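Local coordinates for uroporphyrin-III C-methyltransferase (PDB 1VE2), which probably transfers methyl groups from S-adenosyl-L-methionine to uroporphyrinogen III in tetrapyrrole biosynthesis, at residues G3-V8 / A105-E110; V28-L33 / E77-A82; L37-V42 / V188-E193; T155-M160 / L215-K220; E179-L184 / L197-D202. All coordinates share one frame; numbering follows the deposited sequence.

Contact 1 (G3-V8 / A105-E110)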
# COMPACT_ATOMS: atom_id res chain seq x y z
N GLY A 3 -7.21 9.85 27.35
CA GLY A 3 -7.80 9.05 26.30
C GLY A 3 -7.13 9.30 24.96
O GLY A 3 -6.65 10.39 24.68
N LYS A 4 -7.09 8.26 24.14
CA LYS A 4 -6.48 8.36 22.83
C LYS A 4 -6.95 7.20 21.98
O LYS A 4 -7.17 6.10 22.48
CB LYS A 4 -4.96 8.32 22.95
CG LYS A 4 -4.23 8.45 21.62
CD LYS A 4 -2.73 8.62 21.86
CE LYS A 4 -1.99 8.85 20.55
NZ LYS A 4 -0.52 9.00 20.80
N VAL A 5 -7.10 7.45 20.69
CA VAL A 5 -7.56 6.42 19.78
C VAL A 5 -6.54 6.19 18.68
O VAL A 5 -6.00 7.14 18.11
CB VAL A 5 -8.91 6.82 19.13
CG1 VAL A 5 -9.33 5.76 18.12
CG2 VAL A 5 -9.98 6.99 20.21
N TYR A 6 -6.26 4.92 18.40
CA TYR A 6 -5.33 4.57 17.34
C TYR A 6 -6.14 3.87 16.26
O TYR A 6 -6.90 2.95 16.58
CB TYR A 6 -4.26 3.60 17.84
CG TYR A 6 -3.21 4.22 18.73
CD1 TYR A 6 -2.07 4.81 18.20
CD2 TYR A 6 -3.36 4.20 20.12
CE1 TYR A 6 -1.09 5.37 19.02
CE2 TYR A 6 -2.39 4.76 20.95
CZ TYR A 6 -1.26 5.34 20.40
OH TYR A 6 -0.29 5.88 21.21
N LEU A 7 -6.02 4.31 15.02
CA LEU A 7 -6.72 3.62 13.92
C LEU A 7 -5.58 2.76 13.37
O LEU A 7 -4.64 3.28 12.77
CB LEU A 7 -7.24 4.61 12.87
CG LEU A 7 -8.21 5.69 13.40
CD1 LEU A 7 -8.79 6.44 12.21
CD2 LEU A 7 -9.34 5.06 14.23
N VAL A 8 -5.69 1.46 13.60
CA VAL A 8 -4.64 0.50 13.24
C VAL A 8 -4.89 -0.45 12.09
O VAL A 8 -5.94 -1.08 12.01
CB VAL A 8 -4.29 -0.37 14.49
CG1 VAL A 8 -3.09 -1.29 14.19
CG2 VAL A 8 -4.02 0.54 15.68
N ALA A 105 -14.34 15.80 17.22
CA ALA A 105 -14.76 15.59 18.60
C ALA A 105 -13.68 16.04 19.58
O ALA A 105 -13.89 16.03 20.80
CB ALA A 105 -15.12 14.12 18.83
N GLY A 106 -12.53 16.42 19.05
CA GLY A 106 -11.42 16.86 19.89
C GLY A 106 -10.73 15.71 20.61
O GLY A 106 -10.16 15.90 21.68
N ILE A 107 -10.76 14.52 20.01
CA ILE A 107 -10.15 13.34 20.60
C ILE A 107 -8.75 13.08 20.03
O ILE A 107 -8.58 13.01 18.81
CB ILE A 107 -11.00 12.07 20.33
CG1 ILE A 107 -12.42 12.27 20.87
CG2 ILE A 107 -10.35 10.85 20.96
CD1 ILE A 107 -12.47 12.58 22.35
N PRO A 108 -7.74 12.95 20.89
CA PRO A 108 -6.40 12.70 20.35
C PRO A 108 -6.39 11.36 19.62
O PRO A 108 -6.95 10.37 20.11
CB PRO A 108 -5.52 12.69 21.61
CG PRO A 108 -6.24 13.63 22.53
CD PRO A 108 -7.69 13.20 22.35
N PHE A 109 -5.78 11.31 18.44
CA PHE A 109 -5.72 10.06 17.69
C PHE A 109 -4.49 9.98 16.79
O PHE A 109 -3.90 11.01 16.44
CB PHE A 109 -6.99 9.87 16.85
CG PHE A 109 -7.04 10.74 15.62
CD1 PHE A 109 -6.56 10.27 14.40
CD2 PHE A 109 -7.53 12.04 15.69
CE1 PHE A 109 -6.58 11.08 13.26
CE2 PHE A 109 -7.55 12.86 14.56
CZ PHE A 109 -7.07 12.38 13.34
N GLU A 110 -4.11 8.76 16.45
CA GLU A 110 -2.98 8.52 15.56
C GLU A 110 -3.39 7.40 14.63
O GLU A 110 -4.17 6.51 15.01
CB GLU A 110 -1.73 8.08 16.32
CG GLU A 110 -1.13 9.13 17.21
CD GLU A 110 0.23 8.73 17.77
OE1 GLU A 110 0.68 9.38 18.73
OE2 GLU A 110 0.84 7.77 17.24
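V5 pairs with F109 and Y6 with E110 as neighbouring parallel strands, through hydrogen bonds from V5 N to P108 O (3.0 Å), E110 N to V5 O (3.0 Å) and L7 N to E110 O (2.9 Å). On one face of the sheet the side chains of K4, Y6 and E110 gather. K4 CG is anti to the backbone N (chi1 -179°); the rest of the chain is extended and ends with NZ at E110. K4 NZ forms a salt bridge with E110 OE1; the modelled 2.4 Å is very short, so the exact length is doubtful. The same NZ donates to Y6 OH at 3.2 Å. The Y6 ring and the E110 side chain lie side by side and point the same way. E110 OE2 comes to the ring edge, 3.6 Å from Y6 CE1. The strands involved, 4-9 and 109-112, belong to the five-stranded parallel sheet of the N-terminal half, where 109-112 is an outermost strand within this chain. Strand 109-112 follows helix 95-105, which ends in a Schellman motif with G106 at positive phi. The carboxylate has a second cationic partner: K21 NZ pairs with OE2. On the other face V5 CG2 meets I107 CG2 at 3.9 Å, and V5 CB lies 4.3 Å from F109 CB. Helices 64-76 and 95-105 cover V5 on this face, and the F109 side chain packs on A99, L102 and R103.

Contact 2 (V28-L33 / E77-A82)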
# COMPACT_ATOMS: atom_id res chain seq x y z
N VAL A 28 -0.49 -2.28 24.16
CA VAL A 28 -0.92 -1.28 25.13
C VAL A 28 -2.41 -0.93 25.10
O VAL A 28 -2.98 -0.61 26.14
CB VAL A 28 -0.09 0.02 24.98
CG1 VAL A 28 1.39 -0.30 25.08
CG2 VAL A 28 -0.39 0.69 23.64
N ALA A 29 -3.05 -0.99 23.94
CA ALA A 29 -4.47 -0.66 23.84
C ALA A 29 -5.32 -1.43 24.86
O ALA A 29 -5.24 -2.66 24.94
CB ALA A 29 -4.98 -0.92 22.43
N GLU A 30 -6.13 -0.70 25.62
CA GLU A 30 -7.00 -1.29 26.64
C GLU A 30 -8.21 -1.97 26.05
O GLU A 30 -8.72 -2.95 26.59
CB GLU A 30 -7.47 -0.22 27.62
CG GLU A 30 -6.34 0.49 28.35
CD GLU A 30 -6.83 1.71 29.09
OE1 GLU A 30 -7.77 1.58 29.90
OE2 GLU A 30 -6.27 2.81 28.87
N VAL A 31 -8.69 -1.43 24.93
CA VAL A 31 -9.85 -1.97 24.24
C VAL A 31 -9.57 -1.89 22.74
O VAL A 31 -9.00 -0.91 22.27
CB VAL A 31 -11.13 -1.16 24.57
CG1 VAL A 31 -12.32 -1.74 23.82
CG2 VAL A 31 -11.38 -1.18 26.07
N VAL A 32 -9.96 -2.93 22.01
CA VAL A 32 -9.73 -2.97 20.57
C VAL A 32 -10.99 -3.35 19.82
O VAL A 32 -11.50 -4.47 19.96
CB VAL A 32 -8.63 -4.00 20.22
CG1 VAL A 32 -8.34 -3.99 18.72
CG2 VAL A 32 -7.37 -3.71 21.02
N LEU A 33 -11.52 -2.41 19.03
CA LEU A 33 -12.71 -2.67 18.23
C LEU A 33 -12.18 -3.16 16.89
O LEU A 33 -11.72 -2.37 16.06
CB LEU A 33 -13.53 -1.38 18.03
CG LEU A 33 -13.90 -0.49 19.22
CD1 LEU A 33 -15.25 0.17 18.91
CD2 LEU A 33 -14.01 -1.27 20.50
N GLU A 77 -13.47 8.63 28.43
CA GLU A 77 -13.44 7.94 29.72
C GLU A 77 -11.99 7.91 30.18
O GLU A 77 -11.68 7.49 31.30
CB GLU A 77 -13.97 6.51 29.58
CG GLU A 77 -15.48 6.38 29.59
CD GLU A 77 -15.94 4.96 29.34
OE1 GLU A 77 -15.24 4.03 29.78
OE2 GLU A 77 -17.00 4.77 28.70
N GLY A 78 -11.09 8.35 29.30
CA GLY A 78 -9.68 8.39 29.61
C GLY A 78 -8.90 7.15 29.20
O GLY A 78 -7.76 6.97 29.63
N ARG A 79 -9.50 6.31 28.37
CA ARG A 79 -8.85 5.08 27.92
C ARG A 79 -8.08 5.21 26.61
O ARG A 79 -8.37 6.08 25.79
CB ARG A 79 -9.89 3.97 27.76
CG ARG A 79 -10.46 3.42 29.06
CD ARG A 79 -11.61 2.47 28.76
NE ARG A 79 -11.89 1.55 29.85
CZ ARG A 79 -11.09 0.56 30.22
NH1 ARG A 79 -9.94 0.35 29.59
NH2 ARG A 79 -11.44 -0.24 31.22
N VAL A 80 -7.09 4.34 26.44
CA VAL A 80 -6.29 4.28 25.21
C VAL A 80 -6.91 3.12 24.46
O VAL A 80 -6.89 1.99 24.93
CB VAL A 80 -4.82 3.93 25.50
CG1 VAL A 80 -4.09 3.64 24.18
CG2 VAL A 80 -4.15 5.07 26.23
N VAL A 81 -7.47 3.39 23.29
CA VAL A 81 -8.13 2.34 22.55
C VAL A 81 -7.68 2.28 21.10
O VAL A 81 -7.04 3.19 20.58
CB VAL A 81 -9.65 2.51 22.62
CG1 VAL A 81 -10.10 2.43 24.08
CG2 VAL A 81 -10.06 3.85 22.04
N ALA A 82 -8.03 1.18 20.44
CA ALA A 82 -7.65 0.99 19.05
C ALA A 82 -8.78 0.45 18.21
O ALA A 82 -9.60 -0.34 18.68
CB ALA A 82 -6.45 0.05 18.95
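E30 CG lies anti to the carbonyl carbon (chi1 -60°), as does R79 CG (chi1 -71°), and from there the two side chains cross obliquely. E30 OE1 reaches R79 NH1 at 2.5 Å in a salt bridge. The carboxylate and guanidinium planes are 49° apart, so the two groups do not meet flat. The other carboxylate oxygen, E30 OE2, accepts from V80 N at 3.0 Å, with the donor well above the carboxylate plane. The backbone of E30 answers with E30 N to V80 O at 2.9 Å. E30 thus grips V80 from both its main chain and its side chain, while also pairing with R79. Beyond this point the segments run as parallel strands. A82 N bonds to V31 O (2.9 Å), and L33 N bonds to A82 O (2.8 Å). V31 N lies buried without a hydrogen-bond partner. V31 CB touches V81 CG1 at 3.8 Å on one face of the sheet. A82 CB, on the other, meets A29 CB of the preceding loop at 3.9 Å. G78, just after helix 64-76, closes it with a Schellman motif, and the chain then turns into strand 80-85. In the parallel N-terminal sheet, strand 31-34 lies between strands 49-52 and 80-85, and strand 4-9 flanks 80-85 on its far side. L74 of helix 64-76 covers V31, R79 and V81.

Contact 3 (L37-V42 / V188-E193)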
# COMPACT_ATOMS: atom_id res chain seq x y z
N LEU A 37 -13.37 -10.07 10.27
CA LEU A 37 -12.45 -10.83 9.43
C LEU A 37 -10.95 -10.60 9.68
O LEU A 37 -10.14 -10.85 8.80
CB LEU A 37 -12.76 -10.56 7.95
CG LEU A 37 -12.76 -11.71 6.93
CD1 LEU A 37 -13.31 -11.19 5.61
CD2 LEU A 37 -11.36 -12.29 6.74
N VAL A 38 -10.58 -10.13 10.87
CA VAL A 38 -9.16 -9.92 11.15
C VAL A 38 -8.50 -11.25 11.51
O VAL A 38 -9.03 -12.01 12.32
CB VAL A 38 -8.95 -8.89 12.29
CG1 VAL A 38 -7.50 -8.92 12.77
CG2 VAL A 38 -9.29 -7.49 11.79
N HIS A 39 -7.36 -11.52 10.88
CA HIS A 39 -6.61 -12.75 11.09
C HIS A 39 -6.44 -13.10 12.57
O HIS A 39 -6.10 -12.25 13.39
CB HIS A 39 -5.23 -12.64 10.42
CG HIS A 39 -4.51 -13.94 10.28
ND1 HIS A 39 -3.94 -14.61 11.35
CD2 HIS A 39 -4.25 -14.70 9.18
CE1 HIS A 39 -3.36 -15.71 10.91
NE2 HIS A 39 -3.53 -15.79 9.61
N PRO A 40 -6.70 -14.37 12.93
CA PRO A 40 -6.59 -14.87 14.30
C PRO A 40 -5.24 -14.57 14.95
O PRO A 40 -5.18 -14.23 16.13
CB PRO A 40 -6.84 -16.37 14.15
CG PRO A 40 -7.77 -16.44 12.98
CD PRO A 40 -7.16 -15.44 12.02
N GLY A 41 -4.17 -14.72 14.17
CA GLY A 41 -2.83 -14.47 14.68
C GLY A 41 -2.62 -13.03 15.09
O GLY A 41 -1.83 -12.74 16.00
N VAL A 42 -3.30 -12.11 14.41
CA VAL A 42 -3.19 -10.70 14.75
C VAL A 42 -3.99 -10.43 16.02
O VAL A 42 -3.49 -9.77 16.94
CB VAL A 42 -3.71 -9.79 13.60
CG1 VAL A 42 -3.67 -8.34 14.03
CG2 VAL A 42 -2.86 -10.00 12.35
N VAL A 188 -5.54 -14.48 0.21
CA VAL A 188 -4.08 -14.46 0.13
C VAL A 188 -3.50 -14.33 1.54
O VAL A 188 -3.93 -13.47 2.31
CB VAL A 188 -3.56 -13.29 -0.72
CG1 VAL A 188 -2.03 -13.30 -0.75
CG2 VAL A 188 -4.13 -13.38 -2.13
N GLY A 189 -2.54 -15.19 1.86
CA GLY A 189 -1.92 -15.15 3.17
C GLY A 189 -2.70 -15.90 4.24
O GLY A 189 -2.25 -16.01 5.38
N TRP A 190 -3.87 -16.41 3.87
CA TRP A 190 -4.74 -17.14 4.80
C TRP A 190 -4.91 -18.59 4.37
O TRP A 190 -4.66 -18.95 3.22
CB TRP A 190 -6.14 -16.52 4.82
CG TRP A 190 -6.25 -15.16 5.42
CD1 TRP A 190 -5.57 -14.04 5.06
CD2 TRP A 190 -7.15 -14.77 6.46
NE1 TRP A 190 -5.98 -12.96 5.81
CE2 TRP A 190 -6.96 -13.38 6.68
CE3 TRP A 190 -8.11 -15.45 7.23
CZ2 TRP A 190 -7.68 -12.67 7.64
CZ3 TRP A 190 -8.82 -14.74 8.19
CH2 TRP A 190 -8.61 -13.36 8.38
N PRO A 191 -5.34 -19.46 5.31
CA PRO A 191 -5.54 -20.86 4.94
C PRO A 191 -6.65 -20.84 3.88
O PRO A 191 -7.61 -20.09 4.02
CB PRO A 191 -6.01 -21.50 6.24
CG PRO A 191 -5.34 -20.67 7.29
CD PRO A 191 -5.50 -19.26 6.76
N GLY A 192 -6.52 -21.65 2.83
CA GLY A 192 -7.55 -21.65 1.80
C GLY A 192 -7.28 -20.64 0.70
O GLY A 192 -8.16 -20.31 -0.10
N GLU A 193 -6.04 -20.16 0.65
CA GLU A 193 -5.62 -19.21 -0.36
C GLU A 193 -5.79 -19.83 -1.74
O GLU A 193 -5.38 -20.97 -1.97
CB GLU A 193 -4.15 -18.85 -0.15
CG GLU A 193 -3.53 -18.06 -1.27
CD GLU A 193 -2.06 -17.81 -1.04
OE1 GLU A 193 -1.71 -17.13 -0.06
OE2 GLU A 193 -1.24 -18.31 -1.85
O HOH W 1 -2.54 -17.47 7.54
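W190 puts its indole under the H39 ring and against the backbone of L37-H39, and this is the tight part of the contact. The pair is T-shaped: an edge of the H39 imidazole points at the face of the W190 six-membered ring, with centroids 5.0 Å apart and planes at 67°. H39 CD2 sits over the centre of the indole, 3.9 Å from W190 CE2. H39 CG is anti to its backbone N (chi1 -166°), so placed that the ring starts beside the indole, where H39 CB is 3.7 Å from W190 CZ2. At the indole edge, L37 O lies near the ring plane, 3.0 Å from W190 CH2. L37 CD2 also touches W190 CH2, at 3.4 Å. The polar end of the indole is held as well, because W190 NE1 bonds to F12 O. Here the loop between strands 181-186 and 194-199 of the C-terminal sheet reaches the N-terminal part of the chain at the start of helix 40-43. H39 is the N-cap of that helix, and its ND1 accepts from G41 N at 2.8 Å, close to the ring plane. W190 opens a type II turn that ends at E193. G189 N bonds to E193 OE1 at 2.9 Å, using the anti lone pair of that oxygen. The solvent side is looser. H39 NE2 and G189 O are 4.4 Å apart and linked by a water, which donates to G189 O and lies in the plane of the imidazole at its edge. No direct hydrogen bond joins the two segments, and L37, P40 and G189 are exposed at its margins.

Contact 4 (T155-M160 / L215-K220)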
# COMPACT_ATOMS: atom_id res chain seq x y z
N THR A 155 -3.11 -1.03 -15.15
CA THR A 155 -3.45 -2.20 -14.33
C THR A 155 -4.58 -1.80 -13.40
O THR A 155 -4.51 -0.78 -12.72
CB THR A 155 -2.26 -2.65 -13.44
OG1 THR A 155 -1.13 -2.96 -14.25
CG2 THR A 155 -2.66 -3.88 -12.62
N LEU A 156 -5.64 -2.61 -13.38
CA LEU A 156 -6.77 -2.33 -12.51
C LEU A 156 -6.90 -3.40 -11.43
O LEU A 156 -6.88 -4.59 -11.72
CB LEU A 156 -8.06 -2.27 -13.31
CG LEU A 156 -9.35 -2.15 -12.50
CD1 LEU A 156 -9.39 -0.83 -11.72
CD2 LEU A 156 -10.54 -2.23 -13.46
N VAL A 157 -7.01 -2.95 -10.18
CA VAL A 157 -7.18 -3.86 -9.05
C VAL A 157 -8.56 -3.60 -8.45
O VAL A 157 -8.92 -2.46 -8.15
CB VAL A 157 -6.12 -3.61 -7.94
CG1 VAL A 157 -6.30 -4.62 -6.81
CG2 VAL A 157 -4.72 -3.72 -8.53
N LEU A 158 -9.36 -4.65 -8.32
CA LEU A 158 -10.69 -4.50 -7.74
C LEU A 158 -10.82 -5.35 -6.48
O LEU A 158 -10.53 -6.54 -6.49
CB LEU A 158 -11.78 -4.90 -8.74
CG LEU A 158 -11.98 -3.96 -9.93
CD1 LEU A 158 -13.14 -4.47 -10.78
CD2 LEU A 158 -12.26 -2.55 -9.44
N LEU A 159 -11.25 -4.71 -5.40
CA LEU A 159 -11.44 -5.40 -4.14
C LEU A 159 -12.87 -5.94 -4.15
O LEU A 159 -13.80 -5.24 -4.56
CB LEU A 159 -11.24 -4.43 -2.97
CG LEU A 159 -9.92 -3.64 -3.00
CD1 LEU A 159 -9.90 -2.60 -1.89
CD2 LEU A 159 -8.76 -4.59 -2.84
N MET A 160 -13.02 -7.19 -3.72
CA MET A 160 -14.32 -7.85 -3.65
C MET A 160 -15.11 -7.72 -4.95
O MET A 160 -16.24 -7.23 -4.95
CB MET A 160 -15.12 -7.26 -2.48
CG MET A 160 -14.29 -7.17 -1.20
SD MET A 160 -15.17 -6.64 0.27
CE MET A 160 -15.29 -8.20 1.17
N LEU A 215 -9.54 -10.74 -4.52
CA LEU A 215 -9.02 -9.60 -5.26
C LEU A 215 -9.02 -9.95 -6.74
O LEU A 215 -8.91 -11.12 -7.11
CB LEU A 215 -7.56 -9.31 -4.87
CG LEU A 215 -7.15 -8.91 -3.46
CD1 LEU A 215 -5.63 -8.78 -3.41
CD2 LEU A 215 -7.82 -7.60 -3.09
N LEU A 216 -9.11 -8.92 -7.57
CA LEU A 216 -9.09 -9.09 -9.01
C LEU A 216 -8.04 -8.13 -9.55
O LEU A 216 -7.98 -6.97 -9.14
CB LEU A 216 -10.45 -8.76 -9.61
CG LEU A 216 -10.62 -8.83 -11.14
CD1 LEU A 216 -12.11 -8.93 -11.48
CD2 LEU A 216 -10.00 -7.61 -11.81
N VAL A 217 -7.19 -8.62 -10.45
CA VAL A 217 -6.17 -7.78 -11.08
C VAL A 217 -6.24 -8.04 -12.58
O VAL A 217 -6.14 -9.19 -13.02
CB VAL A 217 -4.75 -8.12 -10.57
CG1 VAL A 217 -3.75 -7.12 -11.14
CG2 VAL A 217 -4.72 -8.13 -9.05
N VAL A 218 -6.41 -6.98 -13.36
CA VAL A 218 -6.50 -7.11 -14.81
C VAL A 218 -5.55 -6.15 -15.54
O VAL A 218 -5.30 -5.04 -15.08
CB VAL A 218 -7.97 -6.91 -15.28
CG1 VAL A 218 -8.50 -5.57 -14.80
CG2 VAL A 218 -8.06 -7.04 -16.81
N GLY A 219 -5.00 -6.61 -16.66
CA GLY A 219 -4.08 -5.79 -17.43
C GLY A 219 -2.94 -6.61 -17.99
O GLY A 219 -2.70 -7.73 -17.55
N LYS A 220 -2.22 -6.03 -18.95
CA LYS A 220 -1.09 -6.70 -19.58
C LYS A 220 -0.04 -7.23 -18.60
O LYS A 220 0.62 -8.23 -18.88
CB LYS A 220 -0.41 -5.76 -20.58
CG LYS A 220 -1.28 -5.38 -21.78
CD LYS A 220 -0.55 -4.44 -22.72
CE LYS A 220 -1.39 -4.14 -23.95
NZ LYS A 220 -0.68 -3.24 -24.90
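Two antiparallel strands of the mixed C-terminal sheet meet here, 155-159 and 214-218, in the part of the chain that follows the parallel N-terminal sheet. The L156 side chain lies beside that of V218, and L158 is paired with L216; both are hydrogen-bonded pairs. L156 N donates to V218 O (3.0 Å) and V218 N returns to L156 O (2.9 Å). Two residues on, L158 N donates to L216 O (2.8 Å) and L216 N to L158 O (3.0 Å). V157 faces V217 and L159 faces L215 in the non-hydrogen-bonded positions between and beyond them. On the face of L156, L158, L216 and V218, L156 CB meets V218 CG1 at 3.6 Å, and the two side chains point the same way. V218 CG1 lies between its backbone N and carbonyl carbon (chi1 56°), which sets this methyl against L156. L158 CB and L216 CB are less close, 4.2 Å apart. On the opposite face T155 CG2 touches V217 CG1 at 3.7 Å, while V157 CG2 lies 4.4 Å from the same V217 CG1. The hydroxyl of T155 takes no part in this packing, as OG1 bonds to L129 O. The face bearing L156, L158 and L216 is covered by L172 of helix 168-173. L215 and V217 pack on helix 119-124. Strand 138-142 lies along the other edge of 155-159, bonding through T155, V157 and L159, and strand 181-186 flanks 214-218 on its far edge.

Contact 5 (E179-L184 / L197-D202)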
# COMPACT_ATOMS: atom_id res chain seq x y z
N GLU A 179 -9.40 -10.28 -24.33
CA GLU A 179 -8.22 -11.14 -24.25
C GLU A 179 -7.23 -10.75 -23.14
O GLU A 179 -6.25 -11.46 -22.90
CB GLU A 179 -7.45 -11.15 -25.58
CG GLU A 179 -8.14 -10.48 -26.76
CD GLU A 179 -7.72 -9.03 -26.94
OE1 GLU A 179 -6.51 -8.74 -26.91
OE2 GLU A 179 -8.62 -8.18 -27.13
N THR A 180 -7.50 -9.64 -22.47
CA THR A 180 -6.60 -9.16 -21.42
C THR A 180 -6.43 -10.13 -20.25
O THR A 180 -7.41 -10.63 -19.70
CB THR A 180 -7.08 -7.81 -20.85
OG1 THR A 180 -7.21 -6.87 -21.92
CG2 THR A 180 -6.08 -7.27 -19.84
N PRO A 181 -5.18 -10.42 -19.87
CA PRO A 181 -4.90 -11.33 -18.76
C PRO A 181 -5.58 -10.83 -17.49
O PRO A 181 -5.59 -9.64 -17.20
CB PRO A 181 -3.37 -11.27 -18.65
CG PRO A 181 -2.96 -11.07 -20.06
CD PRO A 181 -3.93 -10.03 -20.55
N LEU A 182 -6.17 -11.76 -16.74
CA LEU A 182 -6.87 -11.43 -15.50
C LEU A 182 -6.56 -12.46 -14.42
O LEU A 182 -6.48 -13.66 -14.68
CB LEU A 182 -8.37 -11.37 -15.75
CG LEU A 182 -9.26 -10.92 -14.58
CD1 LEU A 182 -10.52 -10.27 -15.12
CD2 LEU A 182 -9.60 -12.11 -13.70
N ALA A 183 -6.40 -11.98 -13.19
CA ALA A 183 -6.11 -12.84 -12.06
C ALA A 183 -7.13 -12.66 -10.95
O ALA A 183 -7.61 -11.56 -10.70
CB ALA A 183 -4.71 -12.56 -11.53
N LEU A 184 -7.49 -13.77 -10.31
CA LEU A 184 -8.44 -13.75 -9.20
C LEU A 184 -7.69 -14.34 -8.01
O LEU A 184 -7.27 -15.49 -8.05
CB LEU A 184 -9.67 -14.58 -9.54
CG LEU A 184 -10.54 -14.08 -10.69
CD1 LEU A 184 -11.70 -15.05 -10.93
CD2 LEU A 184 -11.08 -12.69 -10.37
N LEU A 197 -5.66 -17.82 -12.78
CA LEU A 197 -5.17 -16.98 -13.85
C LEU A 197 -5.88 -17.28 -15.16
O LEU A 197 -6.11 -18.45 -15.50
CB LEU A 197 -3.66 -17.18 -14.02
CG LEU A 197 -2.87 -17.03 -12.71
CD1 LEU A 197 -1.39 -17.30 -12.96
CD2 LEU A 197 -3.08 -15.63 -12.16
N GLY A 198 -6.22 -16.23 -15.90
CA GLY A 198 -6.91 -16.41 -17.17
C GLY A 198 -7.03 -15.11 -17.93
O GLY A 198 -6.08 -14.33 -18.00
N ARG A 199 -8.21 -14.86 -18.49
CA ARG A 199 -8.47 -13.65 -19.25
C ARG A 199 -9.86 -13.11 -18.92
O ARG A 199 -10.70 -13.83 -18.36
CB ARG A 199 -8.37 -13.94 -20.75
CG ARG A 199 -7.01 -14.45 -21.20
CD ARG A 199 -7.01 -14.82 -22.68
NE ARG A 199 -5.76 -15.44 -23.12
CZ ARG A 199 -4.60 -14.80 -23.25
NH1 ARG A 199 -4.53 -13.50 -22.98
NH2 ARG A 199 -3.52 -15.45 -23.65
N VAL A 200 -10.11 -11.85 -19.25
CA VAL A 200 -11.40 -11.24 -18.97
C VAL A 200 -12.55 -12.06 -19.55
O VAL A 200 -13.57 -12.26 -18.89
CB VAL A 200 -11.48 -9.80 -19.56
CG1 VAL A 200 -12.86 -9.21 -19.31
CG2 VAL A 200 -10.42 -8.92 -18.93
N GLU A 201 -12.38 -12.55 -20.77
CA GLU A 201 -13.42 -13.33 -21.43
C GLU A 201 -13.79 -14.60 -20.67
O GLU A 201 -14.92 -15.09 -20.79
CB GLU A 201 -12.98 -13.69 -22.86
CG GLU A 201 -11.90 -14.76 -22.94
CD GLU A 201 -11.26 -14.83 -24.31
OE1 GLU A 201 -11.96 -14.53 -25.30
OE2 GLU A 201 -10.07 -15.19 -24.40
N ASP A 202 -12.86 -15.14 -19.89
CA ASP A 202 -13.14 -16.36 -19.13
C ASP A 202 -14.23 -16.18 -18.08
O ASP A 202 -14.78 -17.16 -17.59
CB ASP A 202 -11.87 -16.87 -18.45
CG ASP A 202 -10.78 -17.21 -19.44
OD1 ASP A 202 -11.10 -17.71 -20.54
OD2 ASP A 202 -9.60 -16.99 -19.12
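R199 passes its side chain alongside E179 O and across P181, with R199 NH1 4.1 Å from P181 CG. The contact is part of the beta hairpin of strands 181-186 and 194-199, and 194-199 is an outermost strand of the mixed sheet within this chain. R199 NH1 donates to E179 O at 2.7 Å, from near the edge of the guanidinium. R199 CG lies anti to the carbonyl carbon (chi1 -60°), which puts it 3.5 Å from E179 O, and CD passes that oxygen at the same distance. V200 N bonds to T180 O at 3.0 Å. In the hairpin proper L182 and G198 exchange two bonds. G198 N meets L182 O nearly head-on, whereas L182 N approaches G198 O from 52° above its carbonyl plane. Apolar contacts lie on two faces. The L182 and V200 side chains cross at about a right angle, with L182 CD1 4.0 Å from V200 CG2, under L172 of helix 168-173. On the other face A183 CB meets L197 CD2 at 3.5 Å, beside Y225. D202 OD2 accepts from R199 N at 2.6 Å, met from above the carboxylate plane.

Contacts 1 and 2 belong to the parallel N-terminal sheet and touch through strands 4-9 and 80-85, where K4 O meets V81 N and Y6 N meets V81 O. Contacts 4 and 5 do the same in the mixed sheet, through strands 214-218 and 181-186. The two pairs lie on opposite sides of the chain's centre. Contacts 2 and 4 are buried, 1 and 5 partly so. Contact 4 is almost wholly aliphatic across its faces, while contacts 1 and 2 add salt bridges and contact 5 an arginine-to-carbonyl bond. Contact 3 is the surface member, aromatic and water-linked, and it joins parts of the chain from both halves.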